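Phosphoribosylaminoimidazole-succinocarboxamide synthase (Thermotoga maritima, PDB 1KUT) catalyses the ATP-dependent ligation of L-aspartate to 5-amino-1-(5-phospho-D-ribosyl)imidazole-4-carboxylate, giving the succinocarboxamide intermediate of de novo purine biosynthesis. Local coordinates at residues K156-R161 with E222-L227; K52-K57 with V149-A154; K89-F94 with E165-K170. All coordinates share one frame; numbering follows the deposited sequence.

Interaction 1: residues K156-R161 with E222-L227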
loop_
_atom_site.group_PDB
_atom_site.type_symbol
_atom_site.label_atom_id
_atom_site.label_comp_id
_atom_site.label_asym_id
_atom_site.label_seq_id
_atom_site.Cartn_x
_atom_site.Cartn_y
_atom_site.Cartn_z
ATOM N N LYS B 156 -13.873 -20.351 -0.698
ATOM C CA LYS B 156 -15.000 -19.802 -1.434
ATOM C C LYS B 156 -15.895 -20.933 -1.954
ATOM O O LYS B 156 -17.121 -20.845 -1.906
ATOM C CB LYS B 156 -14.488 -18.966 -2.606
ATOM C CG LYS B 156 -15.545 -18.703 -3.676
ATOM C CD LYS B 156 -14.947 -18.112 -4.943
ATOM C CE LYS B 156 -15.997 -18.068 -6.040
ATOM N NZ LYS B 156 -16.560 -19.442 -6.242
ATOM N N GLU B 157 -15.276 -21.993 -2.457
ATOM C CA GLU B 157 -16.025 -23.132 -2.993
ATOM C C GLU B 157 -16.690 -23.907 -1.863
ATOM O O GLU B 157 -17.739 -24.543 -2.042
ATOM C CB GLU B 157 -15.079 -24.040 -3.783
ATOM C CG GLU B 157 -14.347 -23.288 -4.875
ATOM C CD GLU B 157 -13.077 -23.989 -5.329
ATOM O OE1 GLU B 157 -12.284 -24.405 -4.450
ATOM O OE2 GLU B 157 -12.863 -24.113 -6.558
ATOM N N PHE B 158 -16.069 -23.835 -0.697
ATOM C CA PHE B 158 -16.567 -24.493 0.497
ATOM C C PHE B 158 -17.926 -23.918 0.908
ATOM O O PHE B 158 -18.923 -24.644 0.966
ATOM C CB PHE B 158 -15.572 -24.295 1.636
ATOM C CG PHE B 158 -15.947 -25.010 2.885
ATOM C CD1 PHE B 158 -15.722 -26.377 3.010
ATOM C CD2 PHE B 158 -16.554 -24.327 3.934
ATOM C CE1 PHE B 158 -16.094 -27.058 4.169
ATOM C CE2 PHE B 158 -16.934 -24.992 5.093
ATOM C CZ PHE B 158 -16.703 -26.362 5.214
ATOM N N PHE B 159 -17.958 -22.617 1.193
ATOM C CA PHE B 159 -19.188 -21.939 1.613
ATOM C C PHE B 159 -20.216 -21.892 0.500
ATOM O O PHE B 159 -21.414 -21.712 0.743
ATOM C CB PHE B 159 -18.880 -20.512 2.062
ATOM C CG PHE B 159 -18.014 -20.443 3.271
ATOM C CD1 PHE B 159 -18.467 -20.938 4.489
ATOM C CD2 PHE B 159 -16.729 -19.909 3.192
ATOM C CE1 PHE B 159 -17.649 -20.907 5.622
ATOM C CE2 PHE B 159 -15.904 -19.874 4.315
ATOM C CZ PHE B 159 -16.365 -20.373 5.533
ATOM N N GLU B 160 -19.728 -22.043 -0.723
ATOM C CA GLU B 160 -20.556 -22.030 -1.915
ATOM C C GLU B 160 -21.610 -23.137 -1.810
ATOM O O GLU B 160 -22.776 -22.947 -2.166
ATOM C CB GLU B 160 -19.646 -22.253 -3.123
ATOM C CG GLU B 160 -20.258 -21.949 -4.470
ATOM C CD GLU B 160 -19.225 -21.965 -5.588
ATOM O OE1 GLU B 160 -18.647 -23.049 -5.858
ATOM O OE2 GLU B 160 -18.991 -20.885 -6.188
ATOM N N ARG B 161 -21.197 -24.293 -1.300
ATOM C CA ARG B 161 -22.110 -25.418 -1.156
ATOM C C ARG B 161 -23.338 -25.040 -0.333
ATOM O O ARG B 161 -24.389 -25.671 -0.459
ATOM C CB ARG B 161 -21.419 -26.590 -0.470
ATOM C CG ARG B 161 -20.229 -27.174 -1.187
ATOM C CD ARG B 161 -19.728 -28.353 -0.366
ATOM N NE ARG B 161 -18.358 -28.741 -0.674
ATOM C CZ ARG B 161 -17.649 -29.586 0.071
ATOM N NH1 ARG B 161 -18.195 -30.122 1.159
ATOM N NH2 ARG B 161 -16.396 -29.885 -0.260
ATOM N N GLU B 222 -22.405 -23.778 12.754
ATOM C CA GLU B 222 -23.366 -24.803 12.329
ATOM C C GLU B 222 -23.184 -25.079 10.848
ATOM O O GLU B 222 -23.225 -26.215 10.389
ATOM C CB GLU B 222 -24.798 -24.339 12.577
ATOM C CG GLU B 222 -25.035 -23.771 13.973
ATOM C CD GLU B 222 -26.481 -23.298 14.187
ATOM O OE1 GLU B 222 -26.987 -22.488 13.361
ATOM O OE2 GLU B 222 -27.102 -23.739 15.185
ATOM N N LEU B 223 -22.989 -24.010 10.101
ATOM C CA LEU B 223 -22.779 -24.101 8.670
ATOM C C LEU B 223 -21.546 -24.961 8.377
ATOM O O LEU B 223 -21.606 -25.892 7.577
ATOM C CB LEU B 223 -22.609 -22.690 8.120
ATOM C CG LEU B 223 -22.331 -22.501 6.641
ATOM C CD1 LEU B 223 -22.672 -21.079 6.268
ATOM C CD2 LEU B 223 -20.872 -22.798 6.355
ATOM N N CYS B 224 -20.431 -24.659 9.037
ATOM C CA CYS B 224 -19.211 -25.422 8.828
ATOM C C CYS B 224 -19.374 -26.875 9.255
ATOM O O CYS B 224 -18.871 -27.782 8.589
ATOM C CB CYS B 224 -18.043 -24.763 9.570
ATOM S SG CYS B 224 -17.529 -23.180 8.816
ATOM N N ARG B 225 -20.073 -27.104 10.362
ATOM C CA ARG B 225 -20.304 -28.470 10.831
ATOM C C ARG B 225 -21.093 -29.238 9.771
ATOM O O ARG B 225 -20.764 -30.378 9.418
ATOM C CB ARG B 225 -21.099 -28.459 12.138
ATOM C CG ARG B 225 -20.286 -28.071 13.363
ATOM C CD ARG B 225 -21.158 -28.024 14.611
ATOM N NE ARG B 225 -20.376 -27.826 15.829
ATOM C CZ ARG B 225 -20.907 -27.607 17.028
ATOM N NH1 ARG B 225 -22.223 -27.552 17.163
ATOM N NH2 ARG B 225 -20.131 -27.459 18.098
ATOM N N SER B 226 -22.132 -28.592 9.255
ATOM C CA SER B 226 -22.996 -29.200 8.243
ATOM C C SER B 226 -22.233 -29.646 7.001
ATOM O O SER B 226 -22.293 -30.817 6.602
ATOM C CB SER B 226 -24.090 -28.214 7.836
ATOM O OG SER B 226 -25.093 -28.874 7.101
ATOM N N LEU B 227 -21.512 -28.706 6.396
ATOM C CA LEU B 227 -20.728 -28.988 5.199
ATOM C C LEU B 227 -19.641 -30.011 5.514
ATOM O O LEU B 227 -19.240 -30.800 4.654
ATOM C CB LEU B 227 -20.093 -27.697 4.692
ATOM C CG LEU B 227 -21.110 -26.584 4.443
ATOM C CD1 LEU B 227 -20.416 -25.244 4.266
ATOM C CD2 LEU B 227 -21.925 -26.946 3.214
#

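Interaction 2: residues K52-K57 with V149-A154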
loop_
_atom_site.group_PDB
_atom_site.type_symbol
_atom_site.label_atom_id
_atom_site.label_comp_id
_atom_site.label_asym_id
_atom_site.label_seq_id
_atom_site.Cartn_x
_atom_site.Cartn_y
_atom_site.Cartn_z
ATOM N N LYS B 52 -8.710 -27.906 8.730
ATOM C CA LYS B 52 -8.625 -29.345 8.490
ATOM C C LYS B 52 -8.955 -29.563 7.006
ATOM O O LYS B 52 -8.248 -30.272 6.285
ATOM C CB LYS B 52 -9.643 -30.076 9.373
ATOM C CG LYS B 52 -9.585 -31.594 9.295
ATOM C CD LYS B 52 -8.269 -32.124 9.862
ATOM C CE LYS B 52 -8.219 -33.650 9.821
ATOM N NZ LYS B 52 -6.828 -34.158 10.052
ATOM N N TYR B 53 -10.029 -28.924 6.555
ATOM C CA TYR B 53 -10.467 -29.001 5.162
ATOM C C TYR B 53 -9.351 -28.569 4.212
ATOM O O TYR B 53 -9.129 -29.182 3.173
ATOM C CB TYR B 53 -11.677 -28.085 4.976
ATOM C CG TYR B 53 -12.074 -27.809 3.547
ATOM C CD1 TYR B 53 -12.734 -28.773 2.778
ATOM C CD2 TYR B 53 -11.832 -26.559 2.976
ATOM C CE1 TYR B 53 -13.154 -28.491 1.468
ATOM C CE2 TYR B 53 -12.235 -26.267 1.682
ATOM C CZ TYR B 53 -12.900 -27.235 0.929
ATOM O OH TYR B 53 -13.306 -26.927 -0.357
ATOM N N LEU B 54 -8.679 -27.485 4.577
ATOM C CA LEU B 54 -7.582 -26.915 3.810
ATOM C C LEU B 54 -6.352 -27.835 3.775
ATOM O O LEU B 54 -5.765 -28.067 2.709
ATOM C CB LEU B 54 -7.188 -25.573 4.434
ATOM C CG LEU B 54 -7.721 -24.236 3.889
ATOM C CD1 LEU B 54 -9.107 -24.402 3.313
ATOM C CD2 LEU B 54 -7.694 -23.198 5.016
ATOM N N SER B 55 -5.970 -28.345 4.947
ATOM C CA SER B 55 -4.807 -29.220 5.082
ATOM C C SER B 55 -4.936 -30.549 4.337
ATOM O O SER B 55 -3.967 -31.031 3.750
ATOM C CB SER B 55 -4.522 -29.501 6.558
ATOM O OG SER B 55 -4.228 -28.301 7.253
ATOM N N GLU B 56 -6.111 -31.167 4.367
ATOM C CA GLU B 56 -6.225 -32.415 3.634
ATOM C C GLU B 56 -6.127 -32.128 2.148
ATOM O O GLU B 56 -6.074 -33.040 1.339
ATOM C CB GLU B 56 -7.520 -33.165 3.975
ATOM C CG GLU B 56 -8.674 -32.315 4.418
ATOM C CD GLU B 56 -9.876 -33.156 4.831
ATOM O OE1 GLU B 56 -9.709 -34.061 5.688
ATOM O OE2 GLU B 56 -10.986 -32.910 4.301
ATOM N N LYS B 57 -6.070 -30.849 1.789
ATOM C CA LYS B 57 -5.944 -30.478 0.383
ATOM C C LYS B 57 -4.493 -30.174 0.018
ATOM O O LYS B 57 -4.184 -29.942 -1.146
ATOM C CB LYS B 57 -6.823 -29.271 0.063
ATOM C CG LYS B 57 -8.308 -29.513 0.345
ATOM C CD LYS B 57 -9.144 -28.273 0.066
ATOM C CE LYS B 57 -9.253 -28.028 -1.423
ATOM N NZ LYS B 57 -10.007 -29.130 -2.094
ATOM N N VAL B 149 -4.540 -16.664 -2.100
ATOM C CA VAL B 149 -5.563 -16.849 -3.128
ATOM C C VAL B 149 -6.026 -18.312 -3.194
ATOM O O VAL B 149 -7.224 -18.591 -3.232
ATOM C CB VAL B 149 -5.051 -16.384 -4.512
ATOM C CG1 VAL B 149 -5.997 -16.848 -5.620
ATOM C CG2 VAL B 149 -4.959 -14.863 -4.526
ATOM N N LYS B 150 -5.083 -19.247 -3.201
ATOM C CA LYS B 150 -5.437 -20.664 -3.229
ATOM C C LYS B 150 -6.458 -20.949 -2.120
ATOM O O LYS B 150 -7.551 -21.460 -2.368
ATOM C CB LYS B 150 -4.191 -21.513 -2.987
ATOM C CG LYS B 150 -4.447 -23.016 -2.961
ATOM C CD LYS B 150 -4.065 -23.662 -4.276
ATOM C CE LYS B 150 -2.616 -23.347 -4.587
ATOM N NZ LYS B 150 -1.794 -23.593 -3.362
ATOM N N ILE B 151 -6.079 -20.614 -0.895
ATOM C CA ILE B 151 -6.930 -20.826 0.266
ATOM C C ILE B 151 -8.263 -20.114 0.104
ATOM O O ILE B 151 -9.316 -20.673 0.387
ATOM C CB ILE B 151 -6.249 -20.293 1.545
ATOM C CG1 ILE B 151 -5.025 -21.137 1.880
ATOM C CG2 ILE B 151 -7.223 -20.310 2.717
ATOM C CD1 ILE B 151 -4.172 -20.533 2.985
ATOM N N THR B 152 -8.206 -18.874 -0.356
ATOM C CA THR B 152 -9.400 -18.066 -0.541
ATOM C C THR B 152 -10.371 -18.720 -1.500
ATOM O O THR B 152 -11.571 -18.767 -1.229
ATOM C CB THR B 152 -9.023 -16.670 -1.045
ATOM O OG1 THR B 152 -8.127 -16.075 -0.105
ATOM C CG2 THR B 152 -10.250 -15.792 -1.187
ATOM N N LEU B 153 -9.865 -19.225 -2.619
ATOM C CA LEU B 153 -10.728 -19.897 -3.579
ATOM C C LEU B 153 -11.254 -21.229 -3.004
ATOM O O LEU B 153 -12.435 -21.553 -3.139
ATOM C CB LEU B 153 -9.965 -20.125 -4.895
ATOM C CG LEU B 153 -10.113 -19.040 -5.981
ATOM C CD1 LEU B 153 -10.720 -17.739 -5.407
ATOM C CD2 LEU B 153 -8.746 -18.778 -6.606
ATOM N N ALA B 154 -10.384 -21.992 -2.355
ATOM C CA ALA B 154 -10.803 -23.259 -1.755
ATOM C C ALA B 154 -11.923 -23.016 -0.754
ATOM O O ALA B 154 -12.890 -23.780 -0.701
ATOM C CB ALA B 154 -9.636 -23.915 -1.054
#

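Interaction 3: residues K89-F94 with E165-K170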
loop_
_atom_site.group_PDB
_atom_site.type_symbol
_atom_site.label_atom_id
_atom_site.label_comp_id
_atom_site.label_asym_id
_atom_site.label_seq_id
_atom_site.Cartn_x
_atom_site.Cartn_y
_atom_site.Cartn_z
ATOM N N LYS B 89 -14.899 -9.250 -3.136
ATOM C CA LYS B 89 -15.931 -8.252 -3.349
ATOM C C LYS B 89 -15.536 -6.973 -2.643
ATOM O O LYS B 89 -14.846 -7.008 -1.623
ATOM C CB LYS B 89 -17.278 -8.731 -2.814
ATOM C CG LYS B 89 -17.828 -9.980 -3.502
ATOM C CD LYS B 89 -19.281 -10.220 -3.125
ATOM C CE LYS B 89 -19.804 -11.544 -3.689
ATOM N NZ LYS B 89 -19.571 -11.697 -5.154
ATOM N N LYS B 90 -15.977 -5.847 -3.190
ATOM C CA LYS B 90 -15.654 -4.542 -2.627
ATOM C C LYS B 90 -16.351 -4.337 -1.295
ATOM O O LYS B 90 -17.576 -4.356 -1.226
ATOM C CB LYS B 90 -16.083 -3.423 -3.581
ATOM C CG LYS B 90 -15.454 -3.454 -4.960
ATOM C CD LYS B 90 -16.004 -2.297 -5.796
ATOM C CE LYS B 90 -15.503 -2.324 -7.240
ATOM N NZ LYS B 90 -16.260 -1.351 -8.106
ATOM N N ALA B 91 -15.574 -4.110 -0.243
ATOM C CA ALA B 91 -16.145 -3.893 1.075
ATOM C C ALA B 91 -15.149 -3.288 2.053
ATOM O O ALA B 91 -13.935 -3.336 1.836
ATOM C CB ALA B 91 -16.660 -5.194 1.616
ATOM N N GLY B 92 -15.675 -2.706 3.128
ATOM C CA GLY B 92 -14.830 -2.116 4.158
ATOM C C GLY B 92 -13.900 -0.968 3.792
ATOM O O GLY B 92 -14.310 0.020 3.176
ATOM N N SER B 93 -12.639 -1.099 4.198
ATOM C CA SER B 93 -11.636 -0.084 3.940
ATOM C C SER B 93 -11.389 0.033 2.444
ATOM O O SER B 93 -10.766 1.000 1.980
ATOM C CB SER B 93 -10.332 -0.458 4.627
ATOM O OG SER B 93 -9.739 -1.574 3.978
ATOM N N PHE B 94 -11.866 -0.948 1.682
ATOM C CA PHE B 94 -11.657 -0.891 0.246
ATOM C C PHE B 94 -12.566 0.142 -0.391
ATOM O O PHE B 94 -12.155 0.837 -1.310
ATOM C CB PHE B 94 -11.892 -2.244 -0.423
ATOM C CG PHE B 94 -11.526 -2.255 -1.894
ATOM C CD1 PHE B 94 -10.221 -2.524 -2.299
ATOM C CD2 PHE B 94 -12.480 -1.940 -2.867
ATOM C CE1 PHE B 94 -9.875 -2.478 -3.645
ATOM C CE2 PHE B 94 -12.143 -1.890 -4.215
ATOM C CZ PHE B 94 -10.844 -2.159 -4.608
ATOM N N GLU B 165 -21.654 -16.488 0.310
ATOM C CA GLU B 165 -20.539 -15.959 -0.449
ATOM C C GLU B 165 -19.510 -15.242 0.394
ATOM O O GLU B 165 -19.823 -14.418 1.264
ATOM C CB GLU B 165 -21.028 -15.057 -1.579
ATOM C CG GLU B 165 -22.187 -14.160 -1.229
ATOM C CD GLU B 165 -22.576 -13.271 -2.399
ATOM O OE1 GLU B 165 -22.712 -13.802 -3.530
ATOM O OE2 GLU B 165 -22.744 -12.047 -2.185
ATOM N N LEU B 166 -18.260 -15.596 0.119
ATOM C CA LEU B 166 -17.116 -15.047 0.812
ATOM C C LEU B 166 -16.759 -13.711 0.202
ATOM O O LEU B 166 -16.374 -13.640 -0.957
ATOM C CB LEU B 166 -15.943 -16.017 0.687
ATOM C CG LEU B 166 -14.671 -15.615 1.414
ATOM C CD1 LEU B 166 -14.982 -15.357 2.886
ATOM C CD2 LEU B 166 -13.640 -16.724 1.249
ATOM N N TRP B 167 -16.892 -12.644 0.982
ATOM C CA TRP B 167 -16.579 -11.309 0.496
ATOM C C TRP B 167 -15.086 -11.027 0.511
ATOM O O TRP B 167 -14.509 -10.580 -0.485
ATOM C CB TRP B 167 -17.309 -10.290 1.346
ATOM C CG TRP B 167 -18.716 -10.178 0.977
ATOM C CD1 TRP B 167 -19.546 -11.194 0.581
ATOM C CD2 TRP B 167 -19.502 -8.983 0.962
ATOM N NE1 TRP B 167 -20.804 -10.698 0.320
ATOM C CE2 TRP B 167 -20.805 -9.344 0.546
ATOM C CE3 TRP B 167 -19.236 -7.638 1.261
ATOM C CZ2 TRP B 167 -21.833 -8.408 0.423
ATOM C CZ3 TRP B 167 -20.254 -6.716 1.141
ATOM C CH2 TRP B 167 -21.539 -7.104 0.726
ATOM N N ASP B 168 -14.477 -11.263 1.664
ATOM C CA ASP B 168 -13.048 -11.076 1.855
ATOM C C ASP B 168 -12.630 -11.784 3.132
ATOM O O ASP B 168 -13.468 -12.171 3.951
ATOM C CB ASP B 168 -12.676 -9.600 1.921
ATOM C CG ASP B 168 -13.442 -8.855 2.973
ATOM O OD1 ASP B 168 -13.705 -9.445 4.043
ATOM O OD2 ASP B 168 -13.767 -7.666 2.738
ATOM N N ILE B 169 -11.324 -11.942 3.304
ATOM C CA ILE B 169 -10.811 -12.663 4.446
ATOM C C ILE B 169 -9.378 -12.224 4.669
ATOM O O ILE B 169 -8.696 -11.852 3.728
ATOM C CB ILE B 169 -10.895 -14.194 4.141
ATOM C CG1 ILE B 169 -10.298 -15.018 5.279
ATOM C CG2 ILE B 169 -10.168 -14.507 2.837
ATOM C CD1 ILE B 169 -10.653 -16.458 5.185
ATOM N N LYS B 170 -8.931 -12.241 5.919
ATOM C CA LYS B 170 -7.563 -11.856 6.251
ATOM C C LYS B 170 -6.789 -13.069 6.778
ATOM O O LYS B 170 -7.323 -13.855 7.566
ATOM C CB LYS B 170 -7.569 -10.769 7.329
ATOM C CG LYS B 170 -6.164 -10.380 7.784
ATOM C CD LYS B 170 -6.113 -10.067 9.273
ATOM C CE LYS B 170 -6.593 -11.251 10.120
ATOM N NZ LYS B 170 -6.024 -11.221 11.504
HETATM O O HOH W 1 -13.237 -6.220 0.325
#

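Interaction 1: residues K156-R161 with E222-L227
Glu160 OE2 is held by one charged hydrogen bond, from Lys156 NZ at 2.8 Å, one helical turn back; the ammonium meets it from above the carboxylate plane. That salt bridge stays within 156-161, on a side turned from 222-227, and no hydrogen bond crosses between the segments. The contact itself is apolar. Phe158, its CG anti to the backbone N (chi1 -176°), reaches Leu227 obliquely, with CE2 3.6 Å from CD1 and CZ 3.7 Å from CB. Phe159 takes the other common rotamer, CG anti to its carbonyl carbon, so its ring edge at CD1 meets Leu223 CD2 at 3.6 Å. The pair joins helix 138-160 to the C-terminal helix 214-229, whose short segments cross almost perpendicularly (89°) with axes 10.7 Å apart. Cys224 SG sits beside the edge of the Phe159 ring, 3.9 Å from CE1, a Cys sulfur-aromatic contact, and also lies near the edge of Phe158. Within the first segment, Phe158 CD2 stands 3.9 Å above the Phe159 ring plane, toward its rim. Leu50 of helix 39-55 touches both Phe158 and Cys224. At the exposed margin, Arg161 CB packs 3.7 Å from Leu227 CD2.

Interaction 2: residues K52-K57 with V149-A154
Tyr53 leaves helix 39-55 with CG anti to the backbone N (chi1 167°), a torsion that puts CG beside the carbonyl carbon, and the ring's end comes nearer to 149-154 than its CB direction alone would suggest. Beyond CB and CG, one ring face receives Lys57 CD, 3.9 Å above the plane and displaced toward the rim; chi1 (-59°) and an extended chi2 bring CD there, after which a bend at chi3 turns CE toward Ala154 and one at chi4 sets NZ. Further out, Tyr53 CE2 approaches Ala154, 4.4 Å from its CB and 3.5 Å from its O. The tip completes the reach: OH donates a hydrogen bond of 3.2 Å to Ala154 O, which lies at the edge of the ring near its plane. Seen from the acceptor, the hydroxyl stands 34° out of the carbonyl plane and off a lone pair.

Below this polar tip the helices 39-55 and 138-160 meet through aliphatic groups. Leu54 CD2 lies 3.7 Å from Ile151 CG2, the two side chains crossing at about a right angle, and Leu54 CD1 is 4.4 Å from Ala154 CB. The same methyl has Lys57 CE at 4.1 Å, so the small alanine side chain is shared between a buried leucine and an exposed lysine. This is helix-helix packing, with Ile59 and Tyr171 adding further cover over Ile151. The chemistry implies that methyl packing carries the interface, while the single hydrogen bond, long and out of plane, adds at most a modest directional tie; the ring's position probably owes as much to Lys57 and Phe158.

Interaction 3: residues K89-F94 with E165-K170
The dense part of this contact is built on the indole of Trp167. Lys89 CD lies over one face of the five-membered ring, 3.9 Å from its centroid and 13° off the normal, a CH-pi contact in which the lysine chain crosses the tryptophan at about a right angle. Ala91 CB comes instead to the ring edge, 3.6 Å from CE3. Beneath the side chains, Lys89 N donates to Trp167 O at 3.0 Å, in the carbonyl plane and on a lone pair, although its N-H is bent to 143°. This bond extends the antiparallel pairing of strand 78-87 with strand 164-175. Helical backbone angles at Trp167 interrupt the regular strand, consistent with a bulge there. Arg195 adds a cation-pi contact to the indole. At the buried Asp168, water 1 bridges the segments, 2.6 Å from Lys89 O and 2.9 Å from Asp168 OD2; it can donate to either, though acceptors in reach outnumber its protons.

The partly exposed end, where Lys89 meets Glu165, is looser. Trp167 NE1 makes only a weak bond to Glu165 OE2. That oxygen has Lys89 CE at 3.3 Å, yet Lys89 NZ remains 4.1 Å from Glu165 OE1, beyond a salt bridge; the ammonium is paired with Asp105. Ala91, Gly92 and Ser93 close a sequence signature of the SAICAR synthetase family, and the contact holds the end of strand 78-87 and the residues leading to helix 93-98 on strand 164-175.

Chemically, the aliphatic part of Lys89 is spent on the indole and its charge on Asp105, so Glu165 probably acts on it only as a secondary electrostatic neighbour, while water may provide a polar link from Lys89 O to Asp168.

In the fold
Helix 138-160 serves both interaction 1 and interaction 2, whose centres are 13 Å apart. They are continuous: Phe158 CD1 lies 3.6 Å from Tyr53 CZ, the rings inclined at about 55°, so helices 39-55 and 214-229 pack against successive parts of one helix. Interaction 3 lies about 18 Å from each of the others, centre to centre, on the sheet side. Strand 164-175 follows the shared helix in sequence and touches it, Leu166 CD2 approaching Thr152 O at 3.8 Å and Lys156 N at 4.1 Å. Interactions 1 and 2 are helix packing; interaction 3, containing the end of a family signature, pairs the end of strand 78-87 with strand 164-175, just before helix 93-98.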